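Side-chain contacts in putative hydrolase (Burkholderia cenocepacia, PDB 4X00), which probably hydrolyses ester bonds as a member of the alpha/beta hydrolase family: residues Y14-P19 with L24-A29; D20-A25 with G76-A81; R63-D68 with A95-S100; S82-G87 with L195-M200. One frame throughout, in Å; residues are numbered along the deposited sequence.

Four contacts follow one corner of an alpha/beta hydrolase from its sheet edge to the helices packed beside it. Interactions 1 and 2 share L24 and A25 on strand 23-30, their centres about 12 Å apart. Interaction 3 takes up the next strand, 63-67, with its centre about 6 Å from that of interaction 1; E28 OE2 and R63 NH2, 2.8 Å apart, form a salt bridge between the two. Interaction 4 joins interaction 2 where Y84 OH and P78 O lie 2.7 Å apart, a probable hydrogen bond. Y67 of interaction 3 points to the likely active site: its side chain approaches, but does not contact, the probable nucleophile elbow G110, S112 and G114.

Interaction 1 (Y14-P19 with L24-A29); sequences YTVTAP and LAVQEA
The ring of Y14 leans over V26 and reaches past it to E28. Its CG sits between the backbone N and the carbonyl carbon (chi1 54°), a rotamer that turns the ring toward strand 23-30. V26 CB then lies over one ring face, 4.2 Å from the ring centroid, in a CH-pi contact, while V26 CG1 packs against Y14 CZ at 3.7 Å. At the far rim, near the ring plane, Y14 OH donates to E28 OE2 over a short 2.6 Å. The carboxylate plane stands 79° from the ring and receives the hydroxyl on the anti lone pair of OE2. The same oxygen also pairs with R63, so two partners grip it, and the shared negative charge is probably stabilised there.

Beside the ring, the other methyl of V26, CG2, turns toward V16 and meets V16 CG2 at 3.7 Å. Thus the two branches of one valine serve two neighbours on the same face of the sheet. T15 and A25 point to the other face.

Backbone bonds fix this register. Y14 and V26 exchange N-H and C=O in both directions, as do V16 and L24; L24 N to V16 O is 2.8 Å. Doubly bonded pairs flanking the non-hydrogen-bonded pair T15-A25 mark antiparallel pairing, and the short link between strands 12-17 and 23-30 makes it a beta hairpin, at one edge of the alpha/beta hydrolase sheet.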
loop_
_atom_site.group_PDB
_atom_site.type_symbol
_atom_site.label_atom_id
_atom_site.label_comp_id
_atom_site.label_asym_id
_atom_site.label_seq_id
_atom_site.Cartn_x
_atom_site.Cartn_y
_atom_site.Cartn_z
ATOM N N TYR A 14 -11.212 -12.639 -8.814
ATOM C CA TYR A 14 -12.568 -12.150 -9.052
ATOM C C TYR A 14 -12.585 -10.634 -9.046
ATOM O O TYR A 14 -11.539 -9.998 -9.017
ATOM C CB TYR A 14 -13.555 -12.725 -8.028
ATOM C CG TYR A 14 -13.169 -12.516 -6.591
ATOM C CD1 TYR A 14 -12.376 -13.443 -5.921
ATOM C CD2 TYR A 14 -13.621 -11.412 -5.891
ATOM C CE1 TYR A 14 -12.034 -13.255 -4.602
ATOM C CE2 TYR A 14 -13.288 -11.219 -4.581
ATOM C CZ TYR A 14 -12.493 -12.147 -3.937
ATOM O OH TYR A 14 -12.153 -11.957 -2.628
ATOM N N THR A 15 -13.759 -10.032 -9.112
ATOM C CA THR A 15 -13.809 -8.590 -9.164
ATOM C C THR A 15 -14.799 -8.080 -8.124
ATOM O O THR A 15 -15.701 -8.824 -7.675
ATOM C CB THR A 15 -14.200 -8.081 -10.559
ATOM O OG1 THR A 15 -15.484 -8.589 -10.905
ATOM C CG2 THR A 15 -13.200 -8.555 -11.612
ATOM N N VAL A 16 -14.622 -6.807 -7.762
ATOM C CA VAL A 16 -15.497 -6.100 -6.823
ATOM C C VAL A 16 -15.810 -4.722 -7.409
ATOM O O VAL A 16 -14.894 -3.991 -7.799
ATOM C CB VAL A 16 -14.829 -5.951 -5.437
ATOM C CG1 VAL A 16 -15.649 -5.002 -4.538
ATOM C CG2 VAL A 16 -14.668 -7.312 -4.770
ATOM N N THR A 17 -17.089 -4.368 -7.498
ATOM C CA THR A 17 -17.444 -3.034 -7.960
ATOM C C THR A 17 -17.440 -2.014 -6.829
ATOM O O THR A 17 -18.104 -2.207 -5.820
ATOM C CB THR A 17 -18.822 -3.046 -8.619
ATOM O OG1 THR A 17 -18.833 -4.044 -9.645
ATOM C CG2 THR A 17 -19.150 -1.685 -9.219
ATOM N N ALA A 18 -16.699 -0.927 -6.995
ATOM C CA ALA A 18 -16.666 0.146 -5.999
ATOM C C ALA A 18 -17.896 1.056 -6.114
ATOM O O ALA A 18 -18.622 1.011 -7.111
ATOM C CB ALA A 18 -15.373 0.963 -6.162
ATOM N N PRO A 19 -18.138 1.910 -5.109
ATOM C CA PRO A 19 -19.392 2.693 -5.162
ATOM C C PRO A 19 -19.499 3.692 -6.327
ATOM O O PRO A 19 -20.616 4.097 -6.670
ATOM C CB PRO A 19 -19.399 3.430 -3.820
ATOM C CG PRO A 19 -18.490 2.638 -2.939
ATOM C CD PRO A 19 -17.459 2.008 -3.803
ATOM N N LEU A 24 -12.709 -3.360 -9.412
ATOM C CA LEU A 24 -11.418 -3.716 -8.841
ATOM C C LEU A 24 -11.122 -5.169 -9.071
ATOM O O LEU A 24 -11.986 -6.014 -8.861
ATOM C CB LEU A 24 -11.431 -3.426 -7.349
ATOM C CG LEU A 24 -11.798 -1.982 -7.020
ATOM C CD1 LEU A 24 -12.194 -1.856 -5.547
ATOM C CD2 LEU A 24 -10.678 -1.017 -7.430
ATOM N N ALA A 25 -9.893 -5.450 -9.492
ATOM C CA ALA A 25 -9.413 -6.821 -9.659
ATOM C C ALA A 25 -8.893 -7.317 -8.314
ATOM O O ALA A 25 -7.977 -6.721 -7.758
ATOM C CB ALA A 25 -8.318 -6.868 -10.709
ATOM N N VAL A 26 -9.496 -8.386 -7.802
ATOM C CA VAL A 26 -9.214 -8.916 -6.475
ATOM C C VAL A 26 -8.712 -10.356 -6.576
ATOM O O VAL A 26 -9.129 -11.128 -7.460
ATOM C CB VAL A 26 -10.477 -8.862 -5.600
ATOM C CG1 VAL A 26 -10.174 -9.328 -4.200
ATOM C CG2 VAL A 26 -11.045 -7.440 -5.594
ATOM N N GLN A 27 -7.785 -10.710 -5.693
ATOM C CA GLN A 27 -7.260 -12.084 -5.635
ATOM C C GLN A 27 -7.266 -12.609 -4.204
ATOM O O GLN A 27 -7.199 -11.825 -3.254
ATOM C CB GLN A 27 -5.835 -12.164 -6.182
ATOM C CG GLN A 27 -5.590 -11.454 -7.499
ATOM C CD GLN A 27 -5.628 -9.944 -7.385
ATOM O OE1 GLN A 27 -5.161 -9.356 -6.418
ATOM N NE2 GLN A 27 -6.190 -9.302 -8.393
ATOM N N GLU A 28 -7.347 -13.929 -4.065
ATOM C CA GLU A 28 -7.246 -14.539 -2.751
ATOM C C GLU A 28 -6.362 -15.749 -2.755
ATOM O O GLU A 28 -6.319 -16.509 -3.729
ATOM C CB GLU A 28 -8.604 -14.983 -2.234
ATOM C CG GLU A 28 -9.379 -13.944 -1.614
ATOM C CD GLU A 28 -10.582 -14.543 -0.923
ATOM O OE1 GLU A 28 -10.459 -15.533 -0.143
ATOM O OE2 GLU A 28 -11.664 -14.032 -1.209
ATOM N N ALA A 29 -5.694 -15.948 -1.629
ATOM C CA ALA A 29 -4.869 -17.127 -1.432
ATOM C C ALA A 29 -5.005 -17.517 0.019
ATOM O O ALA A 29 -5.757 -16.900 0.759
ATOM C CB ALA A 29 -3.405 -16.851 -1.786
#

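Interaction 2 (D20-A25 with G76-A81); sequences DGVVLA and GKPAEA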
loop_
_atom_site.group_PDB
_atom_site.type_symbol
_atom_site.label_atom_id
_atom_site.label_comp_id
_atom_site.label_asym_id
_atom_site.label_seq_id
_atom_site.Cartn_x
_atom_site.Cartn_y
_atom_site.Cartn_z
ATOM N N ASP A 20 -18.376 4.077 -6.928
ATOM C CA ASP A 20 -18.427 4.973 -8.076
ATOM C C ASP A 20 -18.414 4.198 -9.392
ATOM O O ASP A 20 -18.315 4.793 -10.473
ATOM C CB ASP A 20 -17.297 6.039 -8.030
ATOM C CG ASP A 20 -15.906 5.469 -8.192
ATOM O OD1 ASP A 20 -15.734 4.264 -7.950
ATOM O OD2 ASP A 20 -14.980 6.242 -8.558
ATOM N N GLY A 21 -18.530 2.872 -9.303
ATOM C CA GLY A 21 -18.663 2.037 -10.485
ATOM C C GLY A 21 -17.349 1.461 -10.989
ATOM O O GLY A 21 -17.372 0.664 -11.925
ATOM N N VAL A 22 -16.211 1.854 -10.406
ATOM C CA VAL A 22 -14.915 1.327 -10.833
ATOM C C VAL A 22 -14.821 -0.142 -10.410
ATOM O O VAL A 22 -15.162 -0.482 -9.280
ATOM C CB VAL A 22 -13.772 2.167 -10.226
ATOM C CG1 VAL A 22 -12.412 1.506 -10.400
ATOM C CG2 VAL A 22 -13.762 3.531 -10.899
ATOM N N VAL A 23 -14.394 -1.007 -11.315
ATOM C CA VAL A 23 -14.272 -2.435 -11.014
ATOM C C VAL A 23 -12.841 -2.773 -10.585
ATOM O O VAL A 23 -11.886 -2.458 -11.296
ATOM C CB VAL A 23 -14.682 -3.298 -12.244
ATOM C CG1 VAL A 23 -14.414 -4.754 -11.968
ATOM C CG2 VAL A 23 -16.157 -3.108 -12.542
ATOM N N LEU A 24 -12.709 -3.360 -9.412
ATOM C CA LEU A 24 -11.418 -3.716 -8.841
ATOM C C LEU A 24 -11.122 -5.169 -9.071
ATOM O O LEU A 24 -11.986 -6.014 -8.861
ATOM C CB LEU A 24 -11.431 -3.426 -7.349
ATOM C CG LEU A 24 -11.798 -1.982 -7.020
ATOM C CD1 LEU A 24 -12.194 -1.856 -5.547
ATOM C CD2 LEU A 24 -10.678 -1.017 -7.430
ATOM N N ALA A 25 -9.893 -5.450 -9.492
ATOM C CA ALA A 25 -9.413 -6.821 -9.659
ATOM C C ALA A 25 -8.893 -7.317 -8.314
ATOM O O ALA A 25 -7.977 -6.721 -7.758
ATOM C CB ALA A 25 -8.318 -6.868 -10.709
ATOM N N GLY A 76 -10.062 -0.971 -12.862
ATOM C CA GLY A 76 -10.536 0.114 -13.708
ATOM C C GLY A 76 -9.660 1.354 -13.595
ATOM O O GLY A 76 -9.031 1.634 -12.546
ATOM N N LYS A 77 -9.629 2.101 -14.692
ATOM C CA LYS A 77 -8.755 3.261 -14.830
ATOM C C LYS A 77 -9.526 4.447 -15.393
ATOM O O LYS A 77 -9.353 4.812 -16.553
ATOM C CB LYS A 77 -7.553 2.918 -15.728
ATOM C CG LYS A 77 -6.807 1.681 -15.216
ATOM C CD LYS A 77 -5.568 1.327 -16.025
ATOM C CE LYS A 77 -4.904 0.074 -15.449
ATOM N NZ LYS A 77 -5.784 -1.120 -15.573
ATOM N N PRO A 78 -10.371 5.066 -14.565
ATOM C CA PRO A 78 -11.125 6.239 -15.041
ATOM C C PRO A 78 -10.201 7.330 -15.559
ATOM O O PRO A 78 -9.062 7.468 -15.125
ATOM C CB PRO A 78 -11.890 6.713 -13.800
ATOM C CG PRO A 78 -11.295 5.959 -12.634
ATOM C CD PRO A 78 -10.719 4.684 -13.191
ATOM N N ALA A 79 -10.699 8.097 -16.513
ATOM C CA ALA A 79 -9.922 9.177 -17.115
ATOM C C ALA A 79 -9.961 10.465 -16.293
ATOM O O ALA A 79 -9.037 11.268 -16.360
ATOM C CB ALA A 79 -10.419 9.456 -18.540
ATOM N N GLU A 80 -11.010 10.674 -15.503
ATOM C CA GLU A 80 -11.152 11.952 -14.794
ATOM C C GLU A 80 -10.177 12.057 -13.636
ATOM O O GLU A 80 -10.166 11.173 -12.769
ATOM C CB GLU A 80 -12.569 12.151 -14.214
ATOM C CG GLU A 80 -13.693 12.448 -15.180
ATOM C CD GLU A 80 -13.713 13.890 -15.688
ATOM O OE1 GLU A 80 -12.818 14.697 -15.349
ATOM O OE2 GLU A 80 -14.655 14.227 -16.437
ATOM N N ALA A 81 -9.407 13.143 -13.575
ATOM C CA ALA A 81 -8.509 13.368 -12.437
ATOM C C ALA A 81 -9.284 13.359 -11.131
ATOM O O ALA A 81 -8.785 12.856 -10.114
ATOM C CB ALA A 81 -7.752 14.689 -12.576
#
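At the start of strand 23-30, where the hairpin turn leads into the second strand of the sheet, V22 and V23 meet the loop that runs from strand 63-67 toward helix 82-85. The polar part of the contact is one backbone bond: G76 N donates to V23 O at 2.8 Å, with an N-H...O angle of 158°. It is the one hydrogen bond between the two segments.

The apolar part belongs to V22, whose two methyls divide the loop between them. CG1, anti to the backbone N (chi1 168°), lies against the backbone of G76, 4.0 Å from G76 O. The same V22 CG1 is also 4.0 Å from G76 CA, so it packs on the glycine backbone on both sides of the carbonyl carbon. CG2 reaches the pyrrolidine ring of P78, touching P78 CG at 3.9 Å, and the two side chains cross at about a right angle.

Within the turn, D20 OD1 takes a weak, long bond from V22 N, 3.5 Å away. The stronger partners of this carboxylate are arginines, in salt bridges that pair OD1 with R70 and OD2 with R89.

Around this join, V23 packs on T15 and T17 of strand 12-17, L24 turns to D93 and I97 of helix 87-100, and farther along the loop A79 and A81 rest on helix 198-204.

Interaction 3 (R63-D68 with A95-S100); sequences RLITYD and AAIIES
I97 and Y67 bury most of the surface here, and a single methyl does most of the work. I97 CD1 stands over one face of the Y67 ring, 3.4 Å from the ring centroid and 18° off its normal, a CH-pi contact; its nearest ring atom is Y67 CG at 3.3 Å, so the packing is tight. The isoleucine reaches so far because CD1 is anti to CA about the CB-CG1 bond (chi2 167°), which extends the branch toward the ring. The ring is turned to receive it by a Y67 chi1 of 68°, with CG staggered over the backbone.

This is helix-on-sheet packing of an alpha/beta hydrolase: helix 87-100 lies against strand 63-67, itself set between strands 23-30 and 36-40. Those neighbours help enclose the pair, with V26 and I40 touching Y67 and L24 touching I97.

I65, two residues back on the strand and so on the same face as Y67, adds a smaller share. Its CG2 approaches I97 CG2 at 4.3 Å, a looser meeting of methyls. No hydrogen bond spans the two segments, and I65 also packs on E28 and on T101, just past the helix.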
loop_
_atom_site.group_PDB
_atom_site.type_symbol
_atom_site.label_atom_id
_atom_site.label_comp_id
_atom_site.label_asym_id
_atom_site.label_seq_id
_atom_site.Cartn_x
_atom_site.Cartn_y
_atom_site.Cartn_z
ATOM N N ARG A 63 -6.449 -15.896 5.590
ATOM C CA ARG A 63 -7.117 -15.596 4.318
ATOM C C ARG A 63 -6.409 -14.390 3.705
ATOM O O ARG A 63 -6.498 -13.273 4.227
ATOM C CB ARG A 63 -8.599 -15.344 4.553
ATOM C CG ARG A 63 -9.358 -15.023 3.266
ATOM C CD ARG A 63 -10.829 -14.758 3.530
ATOM N NE ARG A 63 -11.520 -14.494 2.274
ATOM C CZ ARG A 63 -12.744 -13.994 2.213
ATOM N NH1 ARG A 63 -13.386 -13.689 3.341
ATOM N NH2 ARG A 63 -13.319 -13.793 1.028
ATOM N N LEU A 64 -5.673 -14.624 2.615
ATOM C CA LEU A 64 -4.767 -13.604 2.076
ATOM C C LEU A 64 -5.397 -12.919 0.875
ATOM O O LEU A 64 -5.492 -13.508 -0.200
ATOM C CB LEU A 64 -3.426 -14.244 1.691
ATOM C CG LEU A 64 -2.710 -15.008 2.821
ATOM C CD1 LEU A 64 -1.485 -15.748 2.249
ATOM C CD2 LEU A 64 -2.268 -14.060 3.919
ATOM N N ILE A 65 -5.815 -11.681 1.068
ATOM C CA ILE A 65 -6.554 -10.959 0.029
ATOM C C ILE A 65 -5.679 -9.851 -0.546
ATOM O O ILE A 65 -5.137 -9.033 0.205
ATOM C CB ILE A 65 -7.837 -10.351 0.612
ATOM C CG1 ILE A 65 -8.758 -11.462 1.138
ATOM C CG2 ILE A 65 -8.540 -9.454 -0.434
ATOM C CD1 ILE A 65 -9.848 -10.940 2.086
ATOM N N THR A 66 -5.576 -9.789 -1.874
ATOM C CA THR A 66 -4.886 -8.692 -2.524
ATOM C C THR A 66 -5.842 -8.059 -3.543
ATOM O O THR A 66 -6.851 -8.660 -3.909
ATOM C CB THR A 66 -3.601 -9.158 -3.249
ATOM O OG1 THR A 66 -3.913 -10.226 -4.155
ATOM C CG2 THR A 66 -2.534 -9.643 -2.283
ATOM N N TYR A 67 -5.516 -6.861 -4.012
ATOM C CA TYR A 67 -6.259 -6.268 -5.112
ATOM C C TYR A 67 -5.406 -5.220 -5.784
ATOM O O TYR A 67 -4.390 -4.759 -5.237
ATOM C CB TYR A 67 -7.582 -5.645 -4.638
ATOM C CG TYR A 67 -7.503 -4.428 -3.753
ATOM C CD1 TYR A 67 -7.213 -4.556 -2.396
ATOM C CD2 TYR A 67 -7.768 -3.156 -4.254
ATOM C CE1 TYR A 67 -7.198 -3.452 -1.557
ATOM C CE2 TYR A 67 -7.764 -2.039 -3.443
ATOM C CZ TYR A 67 -7.499 -2.197 -2.066
ATOM O OH TYR A 67 -7.494 -1.100 -1.242
ATOM N N ASP A 68 -5.801 -4.830 -6.999
ATOM C CA ASP A 68 -5.139 -3.741 -7.696
ATOM C C ASP A 68 -5.871 -2.441 -7.371
ATOM O O ASP A 68 -7.110 -2.347 -7.478
ATOM C CB ASP A 68 -5.138 -3.956 -9.214
ATOM C CG ASP A 68 -4.356 -5.184 -9.645
ATOM O OD1 ASP A 68 -3.516 -5.699 -8.869
ATOM O OD2 ASP A 68 -4.605 -5.662 -10.769
ATOM N N ALA A 95 -13.227 -0.177 1.296
ATOM C CA ALA A 95 -14.432 -0.556 2.022
ATOM C C ALA A 95 -15.261 -1.560 1.220
ATOM O O ALA A 95 -15.855 -2.478 1.784
ATOM C CB ALA A 95 -15.262 0.672 2.354
ATOM N N ALA A 96 -15.303 -1.383 -0.102
ATOM C CA ALA A 96 -16.079 -2.277 -0.940
ATOM C C ALA A 96 -15.488 -3.685 -0.930
ATOM O O ALA A 96 -16.222 -4.678 -0.913
ATOM C CB ALA A 96 -16.154 -1.734 -2.359
ATOM N N ILE A 97 -14.163 -3.779 -0.963
ATOM C CA ILE A 97 -13.524 -5.090 -0.851
ATOM C C ILE A 97 -13.759 -5.730 0.518
ATOM O O ILE A 97 -14.088 -6.908 0.577
ATOM C CB ILE A 97 -12.066 -4.954 -1.177
ATOM C CG1 ILE A 97 -12.013 -4.747 -2.704
ATOM C CG2 ILE A 97 -11.225 -6.171 -0.715
ATOM C CD1 ILE A 97 -10.753 -4.303 -3.208
ATOM N N ILE A 98 -13.642 -4.967 1.608
ATOM C CA ILE A 98 -13.948 -5.507 2.939
ATOM C C ILE A 98 -15.368 -6.055 2.970
ATOM O O ILE A 98 -15.620 -7.145 3.487
ATOM C CB ILE A 98 -13.755 -4.432 4.026
ATOM C CG1 ILE A 98 -12.259 -4.094 4.120
ATOM C CG2 ILE A 98 -14.309 -4.908 5.377
ATOM C CD1 ILE A 98 -11.928 -2.888 4.971
ATOM N N GLU A 99 -16.302 -5.326 2.376
ATOM C CA GLU A 99 -17.698 -5.780 2.378
ATOM C C GLU A 99 -17.934 -7.002 1.490
ATOM O O GLU A 99 -18.582 -7.974 1.905
ATOM C CB GLU A 99 -18.624 -4.645 1.951
ATOM C CG GLU A 99 -18.768 -3.605 3.039
ATOM C CD GLU A 99 -19.722 -2.476 2.684
ATOM O OE1 GLU A 99 -20.778 -2.738 2.050
ATOM O OE2 GLU A 99 -19.409 -1.318 3.054
ATOM N N SER A 100 -17.410 -6.958 0.270
ATOM C CA SER A 100 -17.724 -7.988 -0.711
ATOM C C SER A 100 -17.149 -9.335 -0.305
ATOM O O SER A 100 -17.761 -10.384 -0.524
ATOM C CB SER A 100 -17.206 -7.583 -2.089
ATOM O OG SER A 100 -17.701 -8.471 -3.079
#

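Interaction 4 (S82-G87 with L195-M200); sequences SSYTDG and LASWDM
A chi1 of -57° sets Y84 CG beside its backbone N, and the ring extends from there to the first turn of helix 198-204. M200 brings its CB to meet the ring: its CG is anti to the backbone N (chi1 178°), the bend at chi2 directs the sulfur away from the ring and that at chi3 sets the terminal methyl. Hence the base of the methionine, not its thioether, covers the tyrosine. M200 CB stands over one ring face, 3.7 Å from the ring centroid in a CH-pi contact, and M200 CG follows at 3.6 Å from Y84 CD1. The two side chains cross at about a right angle.

At the hydroxyl end, Y84 OH comes to 3.9 Å from S197 OG without bonding to it; its hydrogen bond goes to P78 O. S197 is occupied with its own helix, as the N-cap of 198-204. Its OG accepts from M200 N at 3.1 Å, nearly straight at 170°, and more weakly from D199 N. The cap bond to M200 N thus involves the very residue that packs on the ring face.

Around the pair, A203 of the same helix also touches Y84, R70 from a loop touches it, and W90 of helix 87-100 packs on M200 and bonds through NE1 to Y84 O, tying three helices together.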
loop_
_atom_site.group_PDB
_atom_site.type_symbol
_atom_site.label_atom_id
_atom_site.label_comp_id
_atom_site.label_asym_id
_atom_site.label_seq_id
_atom_site.Cartn_x
_atom_site.Cartn_y
_atom_site.Cartn_z
ATOM N N SER A 82 -10.508 13.867 -11.148
ATOM C CA SER A 82 -11.275 13.943 -9.908
ATOM C C SER A 82 -11.707 12.562 -9.373
ATOM O O SER A 82 -12.128 12.438 -8.223
ATOM C CB SER A 82 -12.481 14.852 -10.115
ATOM O OG SER A 82 -13.338 14.323 -11.111
ATOM N N SER A 83 -11.551 11.512 -10.172
ATOM C CA SER A 83 -11.749 10.157 -9.674
ATOM C C SER A 83 -10.574 9.667 -8.822
ATOM O O SER A 83 -10.678 8.627 -8.178
ATOM C CB SER A 83 -11.969 9.202 -10.849
ATOM O OG SER A 83 -13.224 9.451 -11.453
ATOM N N TYR A 84 -9.480 10.429 -8.791
ATOM C CA TYR A 84 -8.293 10.061 -8.015
ATOM C C TYR A 84 -7.925 11.100 -6.941
ATOM O O TYR A 84 -7.306 10.755 -5.936
ATOM C CB TYR A 84 -7.106 9.884 -8.956
ATOM C CG TYR A 84 -7.310 8.870 -10.048
ATOM C CD1 TYR A 84 -7.195 7.499 -9.810
ATOM C CD2 TYR A 84 -7.613 9.297 -11.331
ATOM C CE1 TYR A 84 -7.387 6.591 -10.816
ATOM C CE2 TYR A 84 -7.806 8.401 -12.342
ATOM C CZ TYR A 84 -7.678 7.051 -12.095
ATOM O OH TYR A 84 -7.840 6.126 -13.101
ATOM N N THR A 85 -8.224 12.375 -7.171
ATOM C CA THR A 85 -7.756 13.399 -6.241
ATOM C C THR A 85 -8.547 13.363 -4.943
ATOM O O THR A 85 -8.057 13.829 -3.916
ATOM C CB THR A 85 -7.830 14.810 -6.852
ATOM O OG1 THR A 85 -9.153 15.046 -7.364
ATOM C CG2 THR A 85 -6.815 14.948 -7.992
ATOM N N ASP A 86 -9.757 12.808 -4.977
ATOM C CA ASP A 86 -10.528 12.650 -3.746
ATOM C C ASP A 86 -10.066 11.355 -3.054
ATOM O O ASP A 86 -10.384 10.245 -3.515
ATOM C CB ASP A 86 -12.029 12.602 -4.038
ATOM C CG ASP A 86 -12.874 12.437 -2.777
ATOM O OD1 ASP A 86 -12.307 12.462 -1.662
ATOM O OD2 ASP A 86 -14.121 12.315 -2.905
ATOM N N GLY A 87 -9.319 11.486 -1.952
ATOM C CA GLY A 87 -8.851 10.332 -1.197
ATOM C C GLY A 87 -9.972 9.389 -0.788
ATOM O O GLY A 87 -9.744 8.192 -0.633
ATOM N N LEU A 195 1.575 -0.473 -16.674
ATOM C CA LEU A 195 0.126 -0.589 -16.772
ATOM C C LEU A 195 -0.595 0.547 -16.078
ATOM O O LEU A 195 -1.783 0.770 -16.326
ATOM C CB LEU A 195 -0.352 -1.898 -16.139
ATOM C CG LEU A 195 0.272 -3.164 -16.713
ATOM C CD1 LEU A 195 -0.218 -4.382 -15.908
ATOM C CD2 LEU A 195 -0.098 -3.341 -18.159
ATOM N N ALA A 196 0.085 1.275 -15.202
ATOM C CA ALA A 196 -0.628 2.309 -14.429
ATOM C C ALA A 196 -1.106 3.467 -15.318
ATOM O O ALA A 196 -0.427 3.925 -16.238
ATOM C CB ALA A 196 0.261 2.842 -13.297
ATOM N N SER A 197 -2.291 3.954 -14.991
ATOM C CA SER A 197 -2.919 5.052 -15.718
ATOM C C SER A 197 -2.138 6.350 -15.598
ATOM O O SER A 197 -1.809 6.779 -14.493
ATOM C CB SER A 197 -4.346 5.263 -15.178
ATOM O OG SER A 197 -4.831 6.552 -15.559
ATOM N N TRP A 198 -1.890 7.012 -16.731
ATOM C CA TRP A 198 -1.221 8.305 -16.712
ATOM C C TRP A 198 -2.134 9.376 -16.095
ATOM O O TRP A 198 -1.653 10.366 -15.525
ATOM C CB TRP A 198 -0.814 8.716 -18.126
ATOM C CG TRP A 198 0.299 7.905 -18.695
ATOM C CD1 TRP A 198 0.666 6.620 -18.361
ATOM C CD2 TRP A 198 1.198 8.327 -19.716
ATOM N NE1 TRP A 198 1.752 6.237 -19.108
ATOM C CE2 TRP A 198 2.079 7.258 -19.975
ATOM C CE3 TRP A 198 1.315 9.502 -20.465
ATOM C CZ2 TRP A 198 3.119 7.365 -20.900
ATOM C CZ3 TRP A 198 2.343 9.606 -21.377
ATOM C CH2 TRP A 198 3.229 8.549 -21.593
ATOM N N ASP A 199 -3.453 9.177 -16.186
ATOM C CA ASP A 199 -4.385 10.120 -15.545
ATOM C C ASP A 199 -4.257 10.006 -14.034
ATOM O O ASP A 199 -4.217 10.999 -13.323
ATOM C CB ASP A 199 -5.827 9.829 -15.974
ATOM C CG ASP A 199 -6.017 9.927 -17.481
ATOM O OD1 ASP A 199 -5.666 10.991 -18.014
ATOM O OD2 ASP A 199 -6.476 8.945 -18.120
ATOM N N MET A 200 -4.199 8.771 -13.553
ATOM C CA MET A 200 -3.999 8.505 -12.140
ATOM C C MET A 200 -2.678 9.124 -11.690
ATOM O O MET A 200 -2.636 9.827 -10.667
ATOM C CB MET A 200 -4.021 7.001 -11.891
ATOM C CG MET A 200 -3.773 6.644 -10.432
ATOM S SD MET A 200 -2.013 6.570 -9.966
ATOM C CE MET A 200 -1.433 5.284 -11.110
#